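Long-range contacts in histidinol-phosphatase (Bordetella pertussis, PDB 3FVV), which probably removes the phosphate group from L-histidinol phosphate to give L-histidinol, the direct precursor of histidine, as a magnesium-dependent hydrolase of the HAD-like superfamily: residues A[12-17]-A[183-188]; A[198-203]-A[216-221]. One frame throughout, in Å; residues are numbered along the deposited sequence.

Contact 1: residues A[12-17]-A[183-188]; sequences DHTLLP and FYSDSV. With SO4 (sulfate ion), chain C.
Thr14 and Asp186 carry this contact without any direct hydrogen bond between the two segments. The hydroxyl OG1 of Thr14 lies near Asp186 at two points, 3.4 Å from its backbone N, at a poor angle for a bond, and 3.5 Å from its OD1. The other branch of Thr14, CG2, lies anti to the backbone N and rests on the strand end instead, 3.7 Å from Tyr184 O, with CB of the same tyrosine just beyond. On the neighbouring residue, His13 offers its CB rather than its ring: CB sits 3.4 Å from Asp186 OD2, and the imidazole and carboxylate planes are turned 39° apart. With chi1 at 65°, Asp186 CG stands between its own backbone N and carbonyl carbon and comes to 3.8 Å from His13 CB.

A water joins the two sides, donating to Asp186 OD2 at 2.7 Å and, weakly, to Asp12 O. Residues of the second shell hold several of these groups: Asp10 accepts the Thr14 hydroxyl, Asp190 pairs with Ser185 OG, and His104 holds the Tyr184 hydroxyl. Asp12 turns its carboxylate away from 183-188, toward Ser20 and Thr117, while its backbone N gives a nearly straight bond (174°) to sulfate O1 at 3.0 Å.

The sulfate probably comes from the crystallisation liquor; Leu11 N, Ala116 N, Thr115 OG1 and Lys160 NZ also hold it, a set of donors consistent with the phosphate pocket of HAD hydrolases. In relatives, acids from the loop after the first strand and from the loop around Asp186 bind magnesium, and Asp186 is probably placed for this role. Asp186 OD1 lies close to Asp10 OD2, and Asp186 OD2 shares the water with Asp12 O, a gathering of oxygens consistent with the magnesium site of the superfamily.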
ATOM      1  N   ASP A  12      -3.586  -2.591  -1.048  1.00 13.38           N
ATOM      2  CA  ASP A  12      -4.312  -3.572  -0.238  1.00 13.62           C
ATOM      3  C   ASP A  12      -5.780  -3.511  -0.538  1.00 13.05           C
ATOM      4  O   ASP A  12      -6.372  -2.471  -0.411  1.00 12.36           O
ATOM      5  CB  ASP A  12      -4.004  -3.384   1.252  1.00 13.81           C
ATOM      6  CG  ASP A  12      -2.506  -3.538   1.554  1.00 15.05           C
ATOM      7  OD1 ASP A  12      -1.872  -4.503   1.100  1.00 14.67           O
ATOM      8  OD2 ASP A  12      -1.923  -2.663   2.191  1.00 20.22           O
ATOM      9  N   HIS A  13      -6.331  -4.636  -1.004  1.00 13.64           N
ATOM     10  CA  HIS A  13      -7.749  -4.770  -1.383  1.00 14.54           C
ATOM     11  C   HIS A  13      -8.075  -4.087  -2.684  1.00 14.96           C
ATOM     12  O   HIS A  13      -9.204  -4.129  -3.118  1.00 16.68           O
ATOM     13  CB  HIS A  13      -8.669  -4.257  -0.291  1.00 15.57           C
ATOM     14  CG  HIS A  13      -8.507  -5.006   0.987  1.00 20.28           C
ATOM     15  ND1 HIS A  13      -8.836  -6.334   1.102  1.00 23.35           N
ATOM     16  CD2 HIS A  13      -7.992  -4.638   2.182  1.00 25.65           C
ATOM     17  CE1 HIS A  13      -8.564  -6.749   2.326  1.00 24.48           C
ATOM     18  NE2 HIS A  13      -8.056  -5.739   3.005  1.00 26.63           N
ATOM     19  N   THR A  14      -7.091  -3.480  -3.329  1.00 14.63           N
ATOM     20  CA  THR A  14      -7.281  -2.870  -4.658  1.00 14.58           C
ATOM     21  C   THR A  14      -6.616  -3.770  -5.679  1.00 13.58           C
ATOM     22  O   THR A  14      -7.275  -4.329  -6.515  1.00 15.36           O
ATOM     23  CB  THR A  14      -6.646  -1.446  -4.699  1.00 13.98           C
ATOM     24  OG1 THR A  14      -7.410  -0.598  -3.840  1.00 19.02           O
ATOM     25  CG2 THR A  14      -6.623  -0.852  -6.134  1.00 15.41           C
ATOM     26  N   LEU A  15      -5.298  -3.926  -5.592  1.00 14.03           N
ATOM     27  CA  LEU A  15      -4.596  -4.817  -6.513  1.00 14.74           C
ATOM     28  C   LEU A  15      -4.472  -6.223  -5.947  1.00 14.01           C
ATOM     29  O   LEU A  15      -4.300  -7.143  -6.710  1.00 15.66           O
ATOM     30  CB  LEU A  15      -3.241  -4.231  -6.924  1.00 14.71           C
ATOM     31  CG  LEU A  15      -3.218  -3.002  -7.861  1.00 14.16           C
ATOM     32  CD1 LEU A  15      -1.787  -2.700  -8.246  1.00  8.04           C
ATOM     33  CD2 LEU A  15      -4.095  -3.224  -9.117  1.00 12.66           C
ATOM     34  N   LEU A  16      -4.607  -6.408  -4.613  1.00 14.00           N
ATOM     35  CA  LEU A  16      -4.519  -7.722  -4.002  1.00 13.39           C
ATOM     36  C   LEU A  16      -5.797  -7.957  -3.183  1.00 13.51           C
ATOM     37  O   LEU A  16      -6.315  -7.024  -2.567  1.00 11.22           O
ATOM     38  CB  LEU A  16      -3.295  -7.841  -3.087  1.00 14.07           C
ATOM     39  CG  LEU A  16      -1.905  -7.630  -3.672  1.00 15.04           C
ATOM     40  CD1 LEU A  16      -0.918  -7.583  -2.501  1.00 16.71           C
ATOM     41  CD2 LEU A  16      -1.622  -8.716  -4.622  1.00 18.84           C
ATOM     42  N   PRO A  17      -6.315  -9.196  -3.189  1.00 13.75           N
ATOM     43  CA  PRO A  17      -7.537  -9.491  -2.467  1.00 14.58           C
ATOM     44  C   PRO A  17      -7.230  -9.729  -0.996  1.00 15.27           C
ATOM     45  O   PRO A  17      -7.844 -10.529  -0.390  1.00 16.13           O
ATOM     46  CB  PRO A  17      -8.039 -10.777  -3.139  1.00 15.36           C
ATOM     47  CG  PRO A  17      -6.811 -11.445  -3.645  1.00 16.24           C
ATOM     48  CD  PRO A  17      -5.865 -10.342  -4.002  1.00 14.77           C
ATOM     49  N   PHE A 183      -6.363   7.291 -10.188  1.00 13.77           N
ATOM     50  CA  PHE A 183      -6.033   6.657  -8.913  1.00 14.96           C
ATOM     51  C   PHE A 183      -7.133   5.635  -8.648  1.00 14.35           C
ATOM     52  O   PHE A 183      -8.318   5.961  -8.761  1.00 15.08           O
ATOM     53  CB  PHE A 183      -5.920   7.661  -7.760  1.00 15.80           C
ATOM     54  CG  PHE A 183      -5.599   7.031  -6.424  1.00 14.47           C
ATOM     55  CD1 PHE A 183      -4.579   6.077  -6.292  1.00 15.27           C
ATOM     56  CD2 PHE A 183      -6.307   7.405  -5.291  1.00 16.37           C
ATOM     57  CE1 PHE A 183      -4.303   5.494  -5.085  1.00 11.99           C
ATOM     58  CE2 PHE A 183      -6.012   6.858  -4.062  1.00 14.75           C
ATOM     59  CZ  PHE A 183      -5.035   5.876  -3.948  1.00 13.65           C
ATOM     60  N   TYR A 184      -6.729   4.381  -8.451  1.00 12.10           N
ATOM     61  CA  TYR A 184      -7.589   3.315  -8.078  1.00 11.43           C
ATOM     62  C   TYR A 184      -7.494   3.030  -6.565  1.00 12.13           C
ATOM     63  O   TYR A 184      -6.411   2.832  -6.051  1.00 13.31           O
ATOM     64  CB  TYR A 184      -7.176   2.035  -8.829  1.00 11.44           C
ATOM     65  CG  TYR A 184      -7.251   2.081 -10.342  1.00 11.53           C
ATOM     66  CD1 TYR A 184      -8.251   1.418 -11.025  1.00 13.71           C
ATOM     67  CD2 TYR A 184      -6.286   2.748 -11.087  1.00 15.19           C
ATOM     68  CE1 TYR A 184      -8.295   1.441 -12.393  1.00 14.64           C
ATOM     69  CE2 TYR A 184      -6.346   2.805 -12.458  1.00 13.19           C
ATOM     70  CZ  TYR A 184      -7.346   2.126 -13.106  1.00 14.04           C
ATOM     71  OH  TYR A 184      -7.387   2.155 -14.478  1.00 13.06           O
ATOM     72  N   SER A 185      -8.616   3.006  -5.839  1.00 12.68           N
ATOM     73  CA  SER A 185      -8.590   2.619  -4.449  1.00 13.12           C
ATOM     74  C   SER A 185      -9.932   2.093  -3.985  1.00 13.18           C
ATOM     75  O   SER A 185     -10.936   2.324  -4.600  1.00 13.15           O
ATOM     76  CB  SER A 185      -8.098   3.757  -3.512  1.00 13.63           C
ATOM     77  OG  SER A 185      -7.806   3.233  -2.196  1.00 13.65           O
ATOM     78  N   ASP A 186      -9.918   1.433  -2.837  1.00 14.46           N
ATOM     79  CA  ASP A 186     -11.091   0.711  -2.304  1.00 14.74           C
ATOM     80  C   ASP A 186     -11.722   1.386  -1.108  1.00 14.80           C
ATOM     81  O   ASP A 186     -12.832   1.008  -0.744  1.00 14.84           O
ATOM     82  CB  ASP A 186     -10.698  -0.656  -1.802  1.00 15.24           C
ATOM     83  CG  ASP A 186      -9.754  -0.579  -0.616  1.00 15.22           C
ATOM     84  OD1 ASP A 186      -8.784   0.146  -0.751  1.00 21.91           O
ATOM     85  OD2 ASP A 186     -10.005  -1.165   0.453  1.00 18.78           O
ATOM     86  N   SER A 187     -11.027   2.362  -0.529  1.00 14.76           N
ATOM     87  CA  SER A 187     -11.268   2.810   0.843  1.00 15.45           C
ATOM     88  C   SER A 187     -11.571   4.286   0.980  1.00 16.01           C
ATOM     89  O   SER A 187     -10.972   5.131   0.290  1.00 15.15           O
ATOM     90  CB  SER A 187     -10.010   2.556   1.658  1.00 16.16           C
ATOM     91  OG  SER A 187     -10.128   3.094   2.959  1.00 16.71           O
ATOM     92  N   VAL A 188     -12.435   4.614   1.946  1.00 16.95           N
ATOM     93  CA  VAL A 188     -12.767   5.996   2.220  1.00 16.81           C
ATOM     94  C   VAL A 188     -11.553   6.720   2.758  1.00 16.34           C
ATOM     95  O   VAL A 188     -11.482   7.936   2.631  1.00 15.50           O
ATOM     96  CB  VAL A 188     -13.991   6.154   3.173  1.00 18.40           C
ATOM     97  CG1 VAL A 188     -14.237   7.609   3.500  1.00 18.14           C
ATOM     98  CG2 VAL A 188     -15.259   5.575   2.522  1.00 16.68           C
TER
HETATM   99  S   SO4 C 233      -3.079   0.532   1.343  1.00 25.07           S
HETATM  100  O1  SO4 C 233      -2.518  -0.076   0.077  1.00 21.78           O
HETATM  101  O2  SO4 C 233      -2.675   1.976   1.547  1.00 17.15           O
HETATM  102  O3  SO4 C 233      -4.510   0.279   1.282  1.00 24.98           O
HETATM  103  O4  SO4 C 233      -2.569  -0.172   2.529  1.00 20.50           O
HETATM  104  O   HOH W   1      -7.957  -1.035   2.264  1.00 20.75           O

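Contact 2: residues A[198-203]-A[216-221]; sequences TRPIAA and RGWQVI
Parallel strand pairing, extended at its start by a proline-tryptophan contact, joins 198-203 to 216-221 at one edge of the sheet, where strand 219-221 runs beside 199-203. The short strand axes approach to 4.6 Å and are inclined by 31°. Ala202 is the residue that bonds both ways: its N donates to Gln219 O at 2.9 Å, and its O accepts from Ile221 N at 2.8 Å. CA-H...O contacts accompany these bonds, among them Val220 CA to Ala202 O.

On one side of the sheet, Ile201 meets both Gln219 and Ile221. Its CD1 reaches 3.4 Å from Gln219 CB, the two side chains running alongside each other in the same direction, while its CG2 meets Ile221 CD1 at 3.8 Å. Gln219 CG runs anti to the backbone N (chi1 168°), alongside the isoleucine; beyond it the chain bends at chi2, and OE1 returns to accept a weak bond from Val220 N. The other side of the sheet carries Ala202 CB and Val220, both packed on Ala213 of helix 207-216.

Before the paired residues, Pro200 CG sits over one face of the Trp218 indole, a CH-pi contact 3.3 Å from the centroid of the five-membered ring and 11° off its normal. The aliphatic CD of Arg216 lies against the opposite face, toward the rim, so the indole is sandwiched between the two. Leu194 of helix 191-196 touches both Pro200 and Trp218.

Helix 207-216 ends in a Schellman motif with Gly217 at positive phi, after which the chain enters strand 219-221. Strand 199-203, that helix and strand 219-221 thus form a beta-alpha-beta crossover, the repeating unit of the Rossmann-like HAD core.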
ATOM      1  N   THR A 198      -7.566  13.532 -11.810  1.00 18.63           N
ATOM      2  CA  THR A 198      -8.741  13.780 -12.664  1.00 19.32           C
ATOM      3  C   THR A 198      -9.616  12.559 -12.862  1.00 19.88           C
ATOM      4  O   THR A 198     -10.784  12.747 -13.167  1.00 18.64           O
ATOM      5  CB  THR A 198      -8.377  14.313 -14.040  1.00 18.89           C
ATOM      6  OG1 THR A 198      -7.587  13.308 -14.687  1.00 18.47           O
ATOM      7  CG2 THR A 198      -7.559  15.672 -13.903  1.00 16.23           C
ATOM      8  N   ARG A 199      -9.099  11.327 -12.708  1.00 19.80           N
ATOM      9  CA  ARG A 199      -9.927  10.142 -12.903  1.00 19.70           C
ATOM     10  C   ARG A 199      -9.863   9.160 -11.732  1.00 19.43           C
ATOM     11  O   ARG A 199      -9.156   8.142 -11.776  1.00 17.21           O
ATOM     12  CB  ARG A 199      -9.514   9.414 -14.160  1.00 21.13           C
ATOM     13  CG  ARG A 199      -9.347  10.279 -15.352  1.00 27.09           C
ATOM     14  CD  ARG A 199     -10.525  10.170 -16.315  1.00 35.11           C
ATOM     15  NE  ARG A 199     -10.016   9.778 -17.641  1.00 40.83           N
ATOM     16  CZ  ARG A 199     -10.213  10.419 -18.789  1.00 43.94           C
ATOM     17  NH1 ARG A 199     -10.960  11.521 -18.846  1.00 47.41           N
ATOM     18  NH2 ARG A 199      -9.677   9.915 -19.900  1.00 44.93           N
ATOM     19  N   PRO A 200     -10.626   9.448 -10.680  1.00 18.64           N
ATOM     20  CA  PRO A 200     -10.718   8.532  -9.553  1.00 18.05           C
ATOM     21  C   PRO A 200     -11.522   7.270  -9.908  1.00 17.83           C
ATOM     22  O   PRO A 200     -12.611   7.384 -10.528  1.00 18.59           O
ATOM     23  CB  PRO A 200     -11.474   9.361  -8.498  1.00 17.44           C
ATOM     24  CG  PRO A 200     -12.287  10.318  -9.301  1.00 17.98           C
ATOM     25  CD  PRO A 200     -11.473  10.645 -10.511  1.00 18.85           C
ATOM     26  N   ILE A 201     -11.034   6.105  -9.486  1.00 15.50           N
ATOM     27  CA  ILE A 201     -11.704   4.805  -9.769  1.00 16.42           C
ATOM     28  C   ILE A 201     -11.814   4.081  -8.433  1.00 15.24           C
ATOM     29  O   ILE A 201     -10.812   3.869  -7.752  1.00 14.90           O
ATOM     30  CB  ILE A 201     -10.877   3.856 -10.726  1.00 16.85           C
ATOM     31  CG1 ILE A 201     -10.365   4.582 -12.003  1.00 20.74           C
ATOM     32  CG2 ILE A 201     -11.668   2.659 -11.113  1.00 16.72           C
ATOM     33  CD1 ILE A 201     -11.446   5.122 -12.877  1.00 23.34           C
ATOM     34  N   ALA A 202     -13.024   3.762  -8.046  1.00 14.37           N
ATOM     35  CA  ALA A 202     -13.299   3.029  -6.848  1.00 14.37           C
ATOM     36  C   ALA A 202     -13.196   1.563  -7.252  1.00 14.36           C
ATOM     37  O   ALA A 202     -14.007   1.074  -8.053  1.00 15.58           O
ATOM     38  CB  ALA A 202     -14.678   3.359  -6.369  1.00 13.89           C
ATOM     39  N   ALA A 203     -12.176   0.897  -6.740  1.00 13.81           N
ATOM     40  CA  ALA A 203     -11.850  -0.491  -7.075  1.00 14.18           C
ATOM     41  C   ALA A 203     -12.184  -1.352  -5.869  1.00 14.19           C
ATOM     42  O   ALA A 203     -11.677  -1.107  -4.762  1.00 13.99           O
ATOM     43  CB  ALA A 203     -10.375  -0.630  -7.433  1.00 12.39           C
ATOM     44  N   ARG A 216     -20.924  10.620  -6.947  1.00 29.53           N
ATOM     45  CA  ARG A 216     -20.159  11.530  -7.785  1.00 28.92           C
ATOM     46  C   ARG A 216     -19.947  11.038  -9.202  1.00 28.56           C
ATOM     47  O   ARG A 216     -19.209  11.648  -9.943  1.00 28.54           O
ATOM     48  CB  ARG A 216     -18.805  11.816  -7.158  1.00 29.27           C
ATOM     49  CG  ARG A 216     -18.889  12.183  -5.720  1.00 29.63           C
ATOM     50  CD  ARG A 216     -17.564  12.702  -5.191  1.00 30.25           C
ATOM     51  NE  ARG A 216     -17.696  12.909  -3.755  1.00 31.10           N
ATOM     52  CZ  ARG A 216     -16.747  13.338  -2.922  1.00 30.83           C
ATOM     53  NH1 ARG A 216     -15.514  13.657  -3.327  1.00 29.30           N
ATOM     54  NH2 ARG A 216     -17.064  13.473  -1.649  1.00 30.99           N
ATOM     55  N   GLY A 217     -20.566   9.937  -9.594  1.00 28.39           N
ATOM     56  CA  GLY A 217     -20.316   9.403 -10.943  1.00 28.72           C
ATOM     57  C   GLY A 217     -18.932   8.794 -11.222  1.00 28.62           C
ATOM     58  O   GLY A 217     -18.572   8.614 -12.382  1.00 27.95           O
ATOM     59  N   TRP A 218     -18.164   8.470 -10.175  1.00 28.65           N
ATOM     60  CA  TRP A 218     -16.803   7.897 -10.325  1.00 27.74           C
ATOM     61  C   TRP A 218     -16.920   6.471 -10.800  1.00 27.46           C
ATOM     62  O   TRP A 218     -17.758   5.721 -10.290  1.00 28.23           O
ATOM     63  CB  TRP A 218     -16.063   7.872  -8.976  1.00 27.89           C
ATOM     64  CG  TRP A 218     -15.665   9.183  -8.419  1.00 27.31           C
ATOM     65  CD1 TRP A 218     -15.688  10.378  -9.049  1.00 28.37           C
ATOM     66  CD2 TRP A 218     -15.132   9.427  -7.108  1.00 27.08           C
ATOM     67  NE1 TRP A 218     -15.206  11.356  -8.213  1.00 27.05           N
ATOM     68  CE2 TRP A 218     -14.856  10.785  -7.017  1.00 28.06           C
ATOM     69  CE3 TRP A 218     -14.862   8.616  -6.003  1.00 27.80           C
ATOM     70  CZ2 TRP A 218     -14.317  11.370  -5.847  1.00 29.69           C
ATOM     71  CZ3 TRP A 218     -14.347   9.185  -4.856  1.00 27.16           C
ATOM     72  CH2 TRP A 218     -14.096  10.552  -4.778  1.00 28.93           C
ATOM     73  N   GLN A 219     -16.058   6.077 -11.737  1.00 26.24           N
ATOM     74  CA  GLN A 219     -15.985   4.705 -12.220  1.00 26.03           C
ATOM     75  C   GLN A 219     -15.804   3.745 -11.006  1.00 24.62           C
ATOM     76  O   GLN A 219     -15.154   4.121 -10.032  1.00 24.39           O
ATOM     77  CB  GLN A 219     -14.833   4.642 -13.233  1.00 27.26           C
ATOM     78  CG  GLN A 219     -14.324   3.344 -13.712  1.00 29.34           C
ATOM     79  CD  GLN A 219     -15.276   2.712 -14.638  1.00 31.91           C
ATOM     80  OE1 GLN A 219     -16.325   2.252 -14.224  1.00 38.61           O
ATOM     81  NE2 GLN A 219     -14.959   2.724 -15.911  1.00 35.72           N
ATOM     82  N   VAL A 220     -16.435   2.565 -11.056  1.00 22.94           N
ATOM     83  CA  VAL A 220     -16.350   1.513 -10.012  1.00 22.73           C
ATOM     84  C   VAL A 220     -15.928   0.265 -10.713  1.00 22.06           C
ATOM     85  O   VAL A 220     -16.416  -0.000 -11.783  1.00 23.76           O
ATOM     86  CB  VAL A 220     -17.697   1.248  -9.315  1.00 22.49           C
ATOM     87  CG1 VAL A 220     -17.629   0.033  -8.402  1.00 21.32           C
ATOM     88  CG2 VAL A 220     -18.138   2.470  -8.529  1.00 21.88           C
ATOM     89  N   ILE A 221     -14.982  -0.472 -10.169  1.00 20.51           N
ATOM     90  CA  ILE A 221     -14.608  -1.717 -10.759  1.00 19.80           C
ATOM     91  C   ILE A 221     -14.472  -2.731  -9.656  1.00 19.68           C
ATOM     92  O   ILE A 221     -13.800  -2.493  -8.671  1.00 20.34           O
ATOM     93  CB  ILE A 221     -13.268  -1.635 -11.508  1.00 20.20           C
ATOM     94  CG1 ILE A 221     -13.285  -0.509 -12.541  1.00 20.49           C
ATOM     95  CG2 ILE A 221     -12.913  -3.024 -12.157  1.00 19.90           C
ATOM     96  CD1 ILE A 221     -11.941  -0.437 -13.269  1.00 21.77           C
TER

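Both contacts reach the same mixed sheet, in its parallel part, and follow each other along the chain, contact 1 closing before contact 2 opens; their centres lie 12 Å apart. Strands 180-185 and 199-203 are neighbours, joined by two probable backbone hydrogen bonds, Ile201 N to Phe183 O (2.8 Å) and Ala203 N to Ser185 O (2.9 Å). Tyr184 also packs against Ile201, and Asp186 CB against the carbonyl of Ala203. Contact 1 sets the loop after strand 5-9 against the end of strand 180-185 and the turn that follows, beside the sulfate site, whereas contact 2 adds the last strand. The probable catalytic pocket is thereby tied through 180-185 to the outer part of the fold.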